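Local coordinates for protein titin (Homo sapiens, PDB 3LCY) that serves as a giant structural protein of the muscle sarcomere, built from tandem immunoglobulin-like domains such as this A-band pair, with a serine/threonine kinase elsewhere in its chain, at residues E111-V117 with L190-D196; P133-H139 with K174-S180. One frame throughout, in Å; residues are numbered along the deposited sequence.

Both contacts lie in the second immunoglobulin I-set domain and in one sheet, ordered 112-116, 185-195, 173-180, 134-139, 142-143. Contact 1 joins the sheet's edge strand to the last strand in parallel; contact 2 pairs two strands further across it in antiparallel. Strands 173-180 and 185-195 are neighbours, so the contacts touch with centres 18 Å apart: V192 CG2 reaches Y175 CD1 at 3.5 Å. Each contact has six main-chain hydrogen bonds, but their side chains differ. Contact 1, at the sheet's edge and slightly more exposed (four of 14 residues buried, against five), puts charged and polar groups on its outer face; contact 2 puts W137 and V177 into the core and ends in a histidine-tyrosine stack.

Contact 1: residues E111-V117 with L190-D196; sequences EKYYGAV and LDVEIQD
Residues 112-116 and 190-195 form a parallel strand pair, their axes 4.6 Å apart at closest and 28° from exact alignment, as the A' and G strands of an I-set domain do. K112 pairs with D191 and the register runs unbroken to A116 with Q195, CA atoms 4.5 to 5.1 Å apart. E111 O, ahead of the strand, accepts D191 N at 2.9 Å. K112 has an extended backbone (-123/141) and side chain m, t, p, t; the turn at chi3 lets NZ make a long salt bridge to E193 OE2 (3.6 Å) and a weak hydrogen bond to Y114 OH (3.2 Å). Y113 brackets V192, its N donating to D191 O (2.8 Å) and its O accepting E193 N (3.0 Å). Its ring, chi1 m, brings CE2 to 3.7 Å from L190 CD2, while its hydroxyl bonds to K110 N. Y114, also m, lies on the K112 side, CD1 3.7 Å from E193 CB. G115 repeats the bracket around I194: N to E193 O and O from Q195 N, both 3.1 Å. V117 N closes the ladder on Q195 O at 2.8 Å, an oxygen less surely placed. V192 and L190 face inward onto L121 and L123 of strand 121-130, whereas K112, D191 and E193 face outward. The chemistry is two-sided: main-chain bonds hold the edge strand, apolar groups adjoin the core, and charges occupy the outer face.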
ATOM      1  N   GLU A 111     -19.208  -4.841  16.439  1.00 48.41           N
ATOM      2  CA  GLU A 111     -18.862  -5.179  17.816  1.00 50.71           C
ATOM      3  C   GLU A 111     -18.770  -6.685  18.018  1.00 47.07           C
ATOM      4  O   GLU A 111     -17.865  -7.180  18.680  1.00 44.72           O
ATOM      5  CB  GLU A 111     -19.890  -4.600  18.787  1.00 56.76           C
ATOM      6  CG  GLU A 111     -19.552  -4.846  20.249  1.00 61.85           C
ATOM      7  CD  GLU A 111     -20.744  -4.648  21.167  1.00 65.53           C
ATOM      8  OE1 GLU A 111     -20.590  -4.826  22.392  1.00 66.67           O
ATOM      9  OE2 GLU A 111     -21.839  -4.318  20.665  1.00 65.61           O
ATOM     10  N   LYS A 112     -19.724  -7.406  17.443  1.00 45.76           N
ATOM     11  CA  LYS A 112     -19.817  -8.847  17.632  1.00 44.16           C
ATOM     12  C   LYS A 112     -19.787  -9.593  16.306  1.00 40.92           C
ATOM     13  O   LYS A 112     -20.368  -9.148  15.319  1.00 40.00           O
ATOM     14  CB  LYS A 112     -21.098  -9.201  18.388  1.00 44.65           C
ATOM     15  CG  LYS A 112     -21.143  -8.658  19.805  1.00 47.16           C
ATOM     16  CD  LYS A 112     -22.380  -9.149  20.537  1.00 50.86           C
ATOM     17  CE  LYS A 112     -22.373 -10.661  20.674  1.00 51.19           C
ATOM     18  NZ  LYS A 112     -23.577 -11.142  21.406  1.00 52.17           N
ATOM     19  N   TYR A 113     -19.104 -10.731  16.291  1.00 37.06           N
ATOM     20  CA  TYR A 113     -19.084 -11.590  15.115  1.00 38.74           C
ATOM     21  C   TYR A 113     -19.529 -12.994  15.492  1.00 35.37           C
ATOM     22  O   TYR A 113     -19.218 -13.480  16.579  1.00 32.43           O
ATOM     23  CB  TYR A 113     -17.697 -11.612  14.476  1.00 41.43           C
ATOM     24  CG  TYR A 113     -17.334 -10.318  13.787  1.00 44.44           C
ATOM     25  CD1 TYR A 113     -17.726 -10.076  12.476  1.00 46.56           C
ATOM     26  CD2 TYR A 113     -16.603  -9.338  14.444  1.00 43.70           C
ATOM     27  CE1 TYR A 113     -17.399  -8.895  11.839  1.00 49.07           C
ATOM     28  CE2 TYR A 113     -16.270  -8.154  13.814  1.00 47.02           C
ATOM     29  CZ  TYR A 113     -16.671  -7.939  12.512  1.00 49.68           C
ATOM     30  OH  TYR A 113     -16.341  -6.761  11.883  1.00 50.89           O
ATOM     31  N   TYR A 114     -20.258 -13.644  14.592  1.00 36.31           N
ATOM     32  CA  TYR A 114     -20.855 -14.937  14.901  1.00 38.92           C
ATOM     33  C   TYR A 114     -20.344 -16.057  14.006  1.00 39.97           C
ATOM     34  O   TYR A 114     -20.385 -15.960  12.779  1.00 41.95           O
ATOM     35  CB  TYR A 114     -22.378 -14.854  14.803  1.00 40.08           C
ATOM     36  CG  TYR A 114     -22.997 -13.875  15.771  1.00 44.42           C
ATOM     37  CD1 TYR A 114     -23.498 -14.299  16.994  1.00 41.49           C
ATOM     38  CD2 TYR A 114     -23.077 -12.525  15.464  1.00 49.23           C
ATOM     39  CE1 TYR A 114     -24.064 -13.407  17.880  1.00 45.37           C
ATOM     40  CE2 TYR A 114     -23.638 -11.625  16.343  1.00 49.82           C
ATOM     41  CZ  TYR A 114     -24.131 -12.071  17.550  1.00 50.32           C
ATOM     42  OH  TYR A 114     -24.695 -11.180  18.434  1.00 54.32           O
ATOM     43  N   GLY A 115     -19.901 -17.143  14.623  1.00 40.17           N
ATOM     44  CA  GLY A 115     -19.414 -18.294  13.891  1.00 39.24           C
ATOM     45  C   GLY A 115     -20.246 -19.530  14.176  1.00 42.27           C
ATOM     46  O   GLY A 115     -20.513 -19.833  15.325  1.00 45.69           O
ATOM     47  N   ALA A 116     -20.663 -20.239  13.132  1.00 39.72           N
ATOM     48  CA  ALA A 116     -21.461 -21.450  13.300  1.00 37.92           C
ATOM     49  C   ALA A 116     -20.609 -22.548  13.919  1.00 38.91           C
ATOM     50  O   ALA A 116     -19.436 -22.680  13.593  1.00 37.18           O
ATOM     51  CB  ALA A 116     -22.025 -21.900  11.977  1.00 36.70           C
ATOM     52  N   VAL A 117     -21.191 -23.341  14.808  1.00 39.34           N
ATOM     53  CA  VAL A 117     -20.423 -24.398  15.444  1.00 42.04           C
ATOM     54  C   VAL A 117     -19.945 -25.429  14.439  1.00 39.41           C
ATOM     55  O   VAL A 117     -20.709 -25.914  13.616  1.00 37.69           O
ATOM     56  CB  VAL A 117     -21.237 -25.120  16.533  1.00 44.78           C
ATOM     57  CG1 VAL A 117     -20.328 -25.957  17.411  1.00 42.99           C
ATOM     58  CG2 VAL A 117     -22.010 -24.126  17.361  1.00 47.82           C
ATOM     59  N   LEU A 190     -12.965  -7.503  19.183  1.00 34.51           N
ATOM     60  CA  LEU A 190     -14.064  -8.188  18.515  1.00 34.66           C
ATOM     61  C   LEU A 190     -14.658  -9.249  19.431  1.00 35.94           C
ATOM     62  O   LEU A 190     -13.954 -10.151  19.888  1.00 34.14           O
ATOM     63  CB  LEU A 190     -13.584  -8.839  17.214  1.00 31.38           C
ATOM     64  CG  LEU A 190     -12.977  -7.959  16.117  1.00 32.76           C
ATOM     65  CD1 LEU A 190     -11.644  -7.371  16.542  1.00 29.20           C
ATOM     66  CD2 LEU A 190     -12.808  -8.766  14.843  1.00 35.20           C
ATOM     67  N   ASP A 191     -15.954  -9.138  19.699  1.00 36.54           N
ATOM     68  CA  ASP A 191     -16.639 -10.106  20.542  1.00 38.65           C
ATOM     69  C   ASP A 191     -17.169 -11.258  19.694  1.00 36.59           C
ATOM     70  O   ASP A 191     -18.067 -11.074  18.875  1.00 38.78           O
ATOM     71  CB  ASP A 191     -17.786  -9.441  21.302  1.00 44.71           C
ATOM     72  CG  ASP A 191     -18.233 -10.251  22.499  1.00 53.04           C
ATOM     73  OD1 ASP A 191     -17.385 -10.955  23.089  1.00 55.29           O
ATOM     74  OD2 ASP A 191     -19.428 -10.181  22.853  1.00 58.24           O
ATOM     75  N   VAL A 192     -16.606 -12.444  19.892  1.00 32.01           N
ATOM     76  CA  VAL A 192     -16.989 -13.610  19.104  1.00 31.04           C
ATOM     77  C   VAL A 192     -17.953 -14.525  19.853  1.00 36.34           C
ATOM     78  O   VAL A 192     -17.721 -14.877  21.010  1.00 37.80           O
ATOM     79  CB  VAL A 192     -15.758 -14.426  18.666  1.00 27.06           C
ATOM     80  CG1 VAL A 192     -16.187 -15.747  18.056  1.00 27.33           C
ATOM     81  CG2 VAL A 192     -14.914 -13.629  17.682  1.00 22.27           C
ATOM     82  N   GLU A 193     -19.029 -14.917  19.188  1.00 40.89           N
ATOM     83  CA  GLU A 193     -20.027 -15.792  19.778  1.00 44.79           C
ATOM     84  C   GLU A 193     -20.219 -17.009  18.880  1.00 47.64           C
ATOM     85  O   GLU A 193     -20.259 -16.879  17.664  1.00 45.11           O
ATOM     86  CB  GLU A 193     -21.346 -15.041  19.939  1.00 46.54           C
ATOM     87  CG  GLU A 193     -22.255 -15.597  21.014  1.00 52.39           C
ATOM     88  CD  GLU A 193     -21.854 -15.162  22.409  1.00 54.35           C
ATOM     89  OE1 GLU A 193     -21.718 -16.033  23.287  1.00 56.26           O
ATOM     90  OE2 GLU A 193     -21.676 -13.952  22.630  1.00 52.80           O
ATOM     91  N   ILE A 194     -20.337 -18.193  19.474  1.00 52.03           N
ATOM     92  CA  ILE A 194     -20.522 -19.413  18.694  1.00 53.39           C
ATOM     93  C   ILE A 194     -21.957 -19.924  18.796  1.00 58.53           C
ATOM     94  O   ILE A 194     -22.473 -20.127  19.886  1.00 60.36           O
ATOM     95  CB  ILE A 194     -19.556 -20.517  19.144  1.00 51.84           C
ATOM     96  CG1 ILE A 194     -18.146 -19.954  19.303  1.00 48.32           C
ATOM     97  CG2 ILE A 194     -19.559 -21.660  18.152  1.00 51.87           C
ATOM     98  CD1 ILE A 194     -17.587 -19.349  18.046  1.00 47.45           C
ATOM     99  N   GLN A 195     -22.592 -20.129  17.645  1.00 63.25           N
ATOM    100  CA  GLN A 195     -23.969 -20.606  17.582  1.00 68.43           C
ATOM    101  C   GLN A 195     -24.075 -22.023  17.056  1.00 75.41           C
ATOM    102  O   GLN A 195     -23.534 -22.332  15.999  1.00 77.35           O
ATOM    103  CB  GLN A 195     -24.784 -19.726  16.635  1.00 67.31           C
ATOM    104  CG  GLN A 195     -25.205 -18.381  17.160  1.00 67.49           C
ATOM    105  CD  GLN A 195     -25.738 -17.493  16.051  1.00 69.04           C
ATOM    106  OE1 GLN A 195     -25.179 -17.454  14.957  1.00 69.49           O
ATOM    107  NE2 GLN A 195     -26.823 -16.781  16.326  1.00 67.81           N
ATOM    108  N   ASP A 196     -24.798 -22.866  17.785  1.00 80.07           N
ATOM    109  CA  ASP A 196     -25.019 -24.249  17.391  1.00 82.81           C
ATOM    110  C   ASP A 196     -25.817 -24.247  16.094  1.00 84.03           C
ATOM    111  O   ASP A 196     -26.932 -23.741  16.060  1.00 83.14           O
ATOM    112  CB  ASP A 196     -25.823 -24.982  18.472  1.00 83.73           C
ATOM    113  CG  ASP A 196     -24.966 -25.874  19.360  1.00 85.65           C
ATOM    114  OD1 ASP A 196     -23.745 -25.677  19.449  1.00 86.79           O
ATOM    115  OD2 ASP A 196     -25.525 -26.788  19.988  1.00 86.55           O
TER

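Contact 2: residues P133-H139 with K174-S180; sequences PAMTWFH and KYKVQLS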
ATOM      1  N   PRO A 133       2.652  -2.270   9.293  1.00 23.04           N
ATOM      2  CA  PRO A 133       2.739  -2.461  10.738  1.00 20.68           C
ATOM      3  C   PRO A 133       2.821  -3.883  11.239  1.00 20.28           C
ATOM      4  O   PRO A 133       2.411  -4.811  10.563  1.00 19.53           O
ATOM      5  CB  PRO A 133       1.429  -1.858  11.222  1.00 18.48           C
ATOM      6  CG  PRO A 133       0.485  -2.142  10.130  1.00 18.95           C
ATOM      7  CD  PRO A 133       1.261  -2.100   8.849  1.00 19.78           C
ATOM      8  N   ALA A 134       3.348  -4.039  12.444  1.00 21.04           N
ATOM      9  CA  ALA A 134       3.429  -5.346  13.042  1.00 22.21           C
ATOM     10  C   ALA A 134       1.974  -5.609  13.383  1.00 23.87           C
ATOM     11  O   ALA A 134       1.311  -4.769  13.975  1.00 27.25           O
ATOM     12  CB  ALA A 134       4.269  -5.301  14.279  1.00 22.45           C
ATOM     13  N   MET A 135       1.477  -6.776  13.010  1.00 23.55           N
ATOM     14  CA  MET A 135       0.095  -7.129  13.254  1.00 25.41           C
ATOM     15  C   MET A 135       0.022  -8.263  14.253  1.00 25.95           C
ATOM     16  O   MET A 135       0.768  -9.228  14.156  1.00 29.36           O
ATOM     17  CB  MET A 135      -0.590  -7.490  11.935  1.00 28.14           C
ATOM     18  CG  MET A 135      -0.703  -6.308  10.984  1.00 30.22           C
ATOM     19  SD  MET A 135      -1.269  -6.678   9.316  1.00 38.55           S
ATOM     20  CE  MET A 135       0.257  -7.068   8.493  1.00 17.12           C
ATOM     21  N   THR A 136      -0.865  -8.138  15.229  1.00 22.78           N
ATOM     22  CA  THR A 136      -0.981  -9.173  16.249  1.00 25.92           C
ATOM     23  C   THR A 136      -2.434  -9.474  16.616  1.00 25.47           C
ATOM     24  O   THR A 136      -3.270  -8.570  16.676  1.00 23.41           O
ATOM     25  CB  THR A 136      -0.213  -8.785  17.530  1.00 27.95           C
ATOM     26  OG1 THR A 136       1.145  -8.458  17.205  1.00 27.08           O
ATOM     27  CG2 THR A 136      -0.223  -9.928  18.527  1.00 29.04           C
ATOM     28  N   TRP A 137      -2.725 -10.746  16.864  1.00 26.37           N
ATOM     29  CA  TRP A 137      -4.052 -11.167  17.299  1.00 23.11           C
ATOM     30  C   TRP A 137      -4.005 -11.769  18.698  1.00 19.80           C
ATOM     31  O   TRP A 137      -3.079 -12.507  19.036  1.00 19.08           O
ATOM     32  CB  TRP A 137      -4.646 -12.182  16.320  1.00 14.42           C
ATOM     33  CG  TRP A 137      -5.204 -11.568  15.073  1.00 18.32           C
ATOM     34  CD1 TRP A 137      -4.542 -11.343  13.902  1.00 19.09           C
ATOM     35  CD2 TRP A 137      -6.543 -11.104  14.871  1.00 19.05           C
ATOM     36  NE1 TRP A 137      -5.384 -10.766  12.983  1.00 18.12           N
ATOM     37  CE2 TRP A 137      -6.621 -10.608  13.555  1.00 16.84           C
ATOM     38  CE3 TRP A 137      -7.686 -11.056  15.676  1.00 20.73           C
ATOM     39  CZ2 TRP A 137      -7.790 -10.073  13.023  1.00 16.07           C
ATOM     40  CZ3 TRP A 137      -8.849 -10.524  15.148  1.00 20.02           C
ATOM     41  CH2 TRP A 137      -8.892 -10.041  13.833  1.00 19.59           C
ATOM     42  N   PHE A 138      -5.006 -11.446  19.510  1.00 20.15           N
ATOM     43  CA  PHE A 138      -5.103 -11.990  20.858  1.00 20.76           C
ATOM     44  C   PHE A 138      -6.467 -12.624  21.092  1.00 24.80           C
ATOM     45  O   PHE A 138      -7.495 -12.054  20.731  1.00 27.70           O
ATOM     46  CB  PHE A 138      -4.895 -10.891  21.906  1.00 20.89           C
ATOM     47  CG  PHE A 138      -3.527 -10.267  21.881  1.00 20.52           C
ATOM     48  CD1 PHE A 138      -2.506 -10.767  22.676  1.00 20.98           C
ATOM     49  CD2 PHE A 138      -3.266  -9.170  21.078  1.00 21.62           C
ATOM     50  CE1 PHE A 138      -1.248 -10.189  22.661  1.00 21.00           C
ATOM     51  CE2 PHE A 138      -2.013  -8.589  21.059  1.00 20.87           C
ATOM     52  CZ  PHE A 138      -1.002  -9.099  21.852  1.00 21.42           C
ATOM     53  N   HIS A 139      -6.477 -13.803  21.702  1.00 27.51           N
ATOM     54  CA  HIS A 139      -7.713 -14.346  22.239  1.00 29.19           C
ATOM     55  C   HIS A 139      -7.593 -14.344  23.755  1.00 32.69           C
ATOM     56  O   HIS A 139      -6.908 -15.185  24.337  1.00 32.93           O
ATOM     57  CB  HIS A 139      -7.979 -15.756  21.717  1.00 28.99           C
ATOM     58  CG  HIS A 139      -9.280 -16.332  22.182  1.00 29.77           C
ATOM     59  ND1 HIS A 139      -9.421 -17.658  22.531  1.00 30.84           N
ATOM     60  CD2 HIS A 139     -10.497 -15.765  22.359  1.00 29.12           C
ATOM     61  CE1 HIS A 139     -10.670 -17.883  22.900  1.00 30.15           C
ATOM     62  NE2 HIS A 139     -11.343 -16.751  22.804  1.00 26.53           N
ATOM     63  N   LYS A 174     -13.660 -12.514  23.732  1.00 40.22           N
ATOM     64  CA  LYS A 174     -13.120 -11.284  23.164  1.00 39.88           C
ATOM     65  C   LYS A 174     -11.802 -11.517  22.431  1.00 35.03           C
ATOM     66  O   LYS A 174     -10.944 -12.269  22.896  1.00 32.02           O
ATOM     67  CB  LYS A 174     -12.925 -10.226  24.254  1.00 45.25           C
ATOM     68  CG  LYS A 174     -14.083  -9.254  24.420  1.00 50.62           C
ATOM     69  CD  LYS A 174     -15.215  -9.852  25.236  1.00 55.10           C
ATOM     70  CE  LYS A 174     -16.266  -8.801  25.562  1.00 57.39           C
ATOM     71  NZ  LYS A 174     -17.374  -9.352  26.388  1.00 59.34           N
ATOM     72  N   TYR A 175     -11.656 -10.867  21.280  1.00 32.42           N
ATOM     73  CA  TYR A 175     -10.421 -10.921  20.509  1.00 31.57           C
ATOM     74  C   TYR A 175      -9.881  -9.513  20.303  1.00 31.70           C
ATOM     75  O   TYR A 175     -10.650  -8.574  20.108  1.00 33.33           O
ATOM     76  CB  TYR A 175     -10.665 -11.570  19.145  1.00 31.24           C
ATOM     77  CG  TYR A 175     -10.849 -13.068  19.184  1.00 28.11           C
ATOM     78  CD1 TYR A 175     -12.020 -13.631  19.671  1.00 29.86           C
ATOM     79  CD2 TYR A 175      -9.857 -13.921  18.716  1.00 27.21           C
ATOM     80  CE1 TYR A 175     -12.195 -15.003  19.701  1.00 33.42           C
ATOM     81  CE2 TYR A 175     -10.022 -15.293  18.743  1.00 31.32           C
ATOM     82  CZ  TYR A 175     -11.194 -15.828  19.234  1.00 31.80           C
ATOM     83  OH  TYR A 175     -11.363 -17.193  19.262  1.00 29.83           O
ATOM     84  N   LYS A 176      -8.562  -9.363  20.349  1.00 29.41           N
ATOM     85  CA  LYS A 176      -7.947  -8.071  20.069  1.00 27.98           C
ATOM     86  C   LYS A 176      -7.004  -8.146  18.875  1.00 25.66           C
ATOM     87  O   LYS A 176      -6.086  -8.967  18.848  1.00 20.53           O
ATOM     88  CB  LYS A 176      -7.184  -7.530  21.282  1.00 32.89           C
ATOM     89  CG  LYS A 176      -6.542  -6.169  21.019  1.00 37.17           C
ATOM     90  CD  LYS A 176      -5.318  -5.920  21.888  1.00 39.75           C
ATOM     91  CE  LYS A 176      -5.694  -5.653  23.334  1.00 44.47           C
ATOM     92  NZ  LYS A 176      -4.494  -5.308  24.153  1.00 48.67           N
ATOM     93  N   VAL A 177      -7.239  -7.290  17.889  1.00 26.12           N
ATOM     94  CA  VAL A 177      -6.322  -7.152  16.767  1.00 25.85           C
ATOM     95  C   VAL A 177      -5.509  -5.875  16.946  1.00 27.23           C
ATOM     96  O   VAL A 177      -6.067  -4.793  17.136  1.00 26.50           O
ATOM     97  CB  VAL A 177      -7.066  -7.124  15.421  1.00 25.15           C
ATOM     98  CG1 VAL A 177      -8.182  -6.092  15.451  1.00 24.75           C
ATOM     99  CG2 VAL A 177      -6.092  -6.842  14.289  1.00 25.23           C
ATOM    100  N   GLN A 178      -4.191  -6.005  16.910  1.00 27.53           N
ATOM    101  CA  GLN A 178      -3.308  -4.870  17.105  1.00 23.81           C
ATOM    102  C   GLN A 178      -2.408  -4.564  15.921  1.00 24.53           C
ATOM    103  O   GLN A 178      -1.792  -5.452  15.354  1.00 26.65           O
ATOM    104  CB  GLN A 178      -2.455  -5.118  18.343  1.00 27.38           C
ATOM    105  CG  GLN A 178      -1.921  -3.874  18.995  1.00 36.29           C
ATOM    106  CD  GLN A 178      -1.440  -4.137  20.393  1.00 40.93           C
ATOM    107  OE1 GLN A 178      -0.543  -4.942  20.610  1.00 42.64           O
ATOM    108  NE2 GLN A 178      -2.041  -3.464  21.358  1.00 43.68           N
ATOM    109  N   LEU A 179      -2.337  -3.291  15.565  1.00 25.13           N
ATOM    110  CA  LEU A 179      -1.508  -2.839  14.466  1.00 22.23           C
ATOM    111  C   LEU A 179      -0.514  -1.811  14.979  1.00 22.67           C
ATOM    112  O   LEU A 179      -0.896  -0.861  15.639  1.00 20.74           O
ATOM    113  CB  LEU A 179      -2.372  -2.221  13.372  1.00 25.93           C
ATOM    114  CG  LEU A 179      -3.173  -3.167  12.481  1.00 31.13           C
ATOM    115  CD1 LEU A 179      -3.737  -4.302  13.284  1.00 30.97           C
ATOM    116  CD2 LEU A 179      -4.289  -2.420  11.798  1.00 32.21           C
ATOM    117  N   SER A 180       0.763  -1.992  14.676  1.00 25.32           N
ATOM    118  CA  SER A 180       1.751  -1.024  15.131  1.00 26.53           C
ATOM    119  C   SER A 180       2.936  -0.754  14.216  1.00 26.56           C
ATOM    120  O   SER A 180       3.488  -1.663  13.618  1.00 20.53           O
ATOM    121  CB  SER A 180       2.337  -1.467  16.481  1.00 25.55           C
ATOM    122  OG  SER A 180       1.347  -1.665  17.462  1.00 31.03           O
TER
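This is the central C-F strand pair of the I-set immunoglobulin sandwich, antiparallel at 167°. The hydrogen-bonded pairs A134-S180, T136-Q178 and F138-K176 each carry two main-chain bonds; M135, W137 and H139 alternate with them on the other face. W137 (chi1 m, chi2 91°) lays its six-membered ring over V177, CB 3.7 Å from the centroid and 6° off the normal, a CH-pi contact. Its NE1 bonds to T159 OG1, and its side chain also meets V125 and L161 of the facing sheet, which makes it the core tryptophan of the fold. M135 (m, t, m) brings CG to 4.3 Å from L179 CG before its end leads away. On the opposite face F138 (m) meets K176 (t, t, m, t), which bends at chi3, CD2 to CD 3.9 Å; K176 NZ, 5.4 Å from the ring centroid, offers at most a weak cation-pi attraction. Y175 (m) hydrogen-bonds through OH to H171 O, four residues earlier, which fits a tyrosine corner. H139 (t) stacks offset on it, centroids 4.2 Å apart and planes at 17°. H139 NE2 is held by A172 O, and H139 CD2 lies 3.2 Å from Y175 CZ.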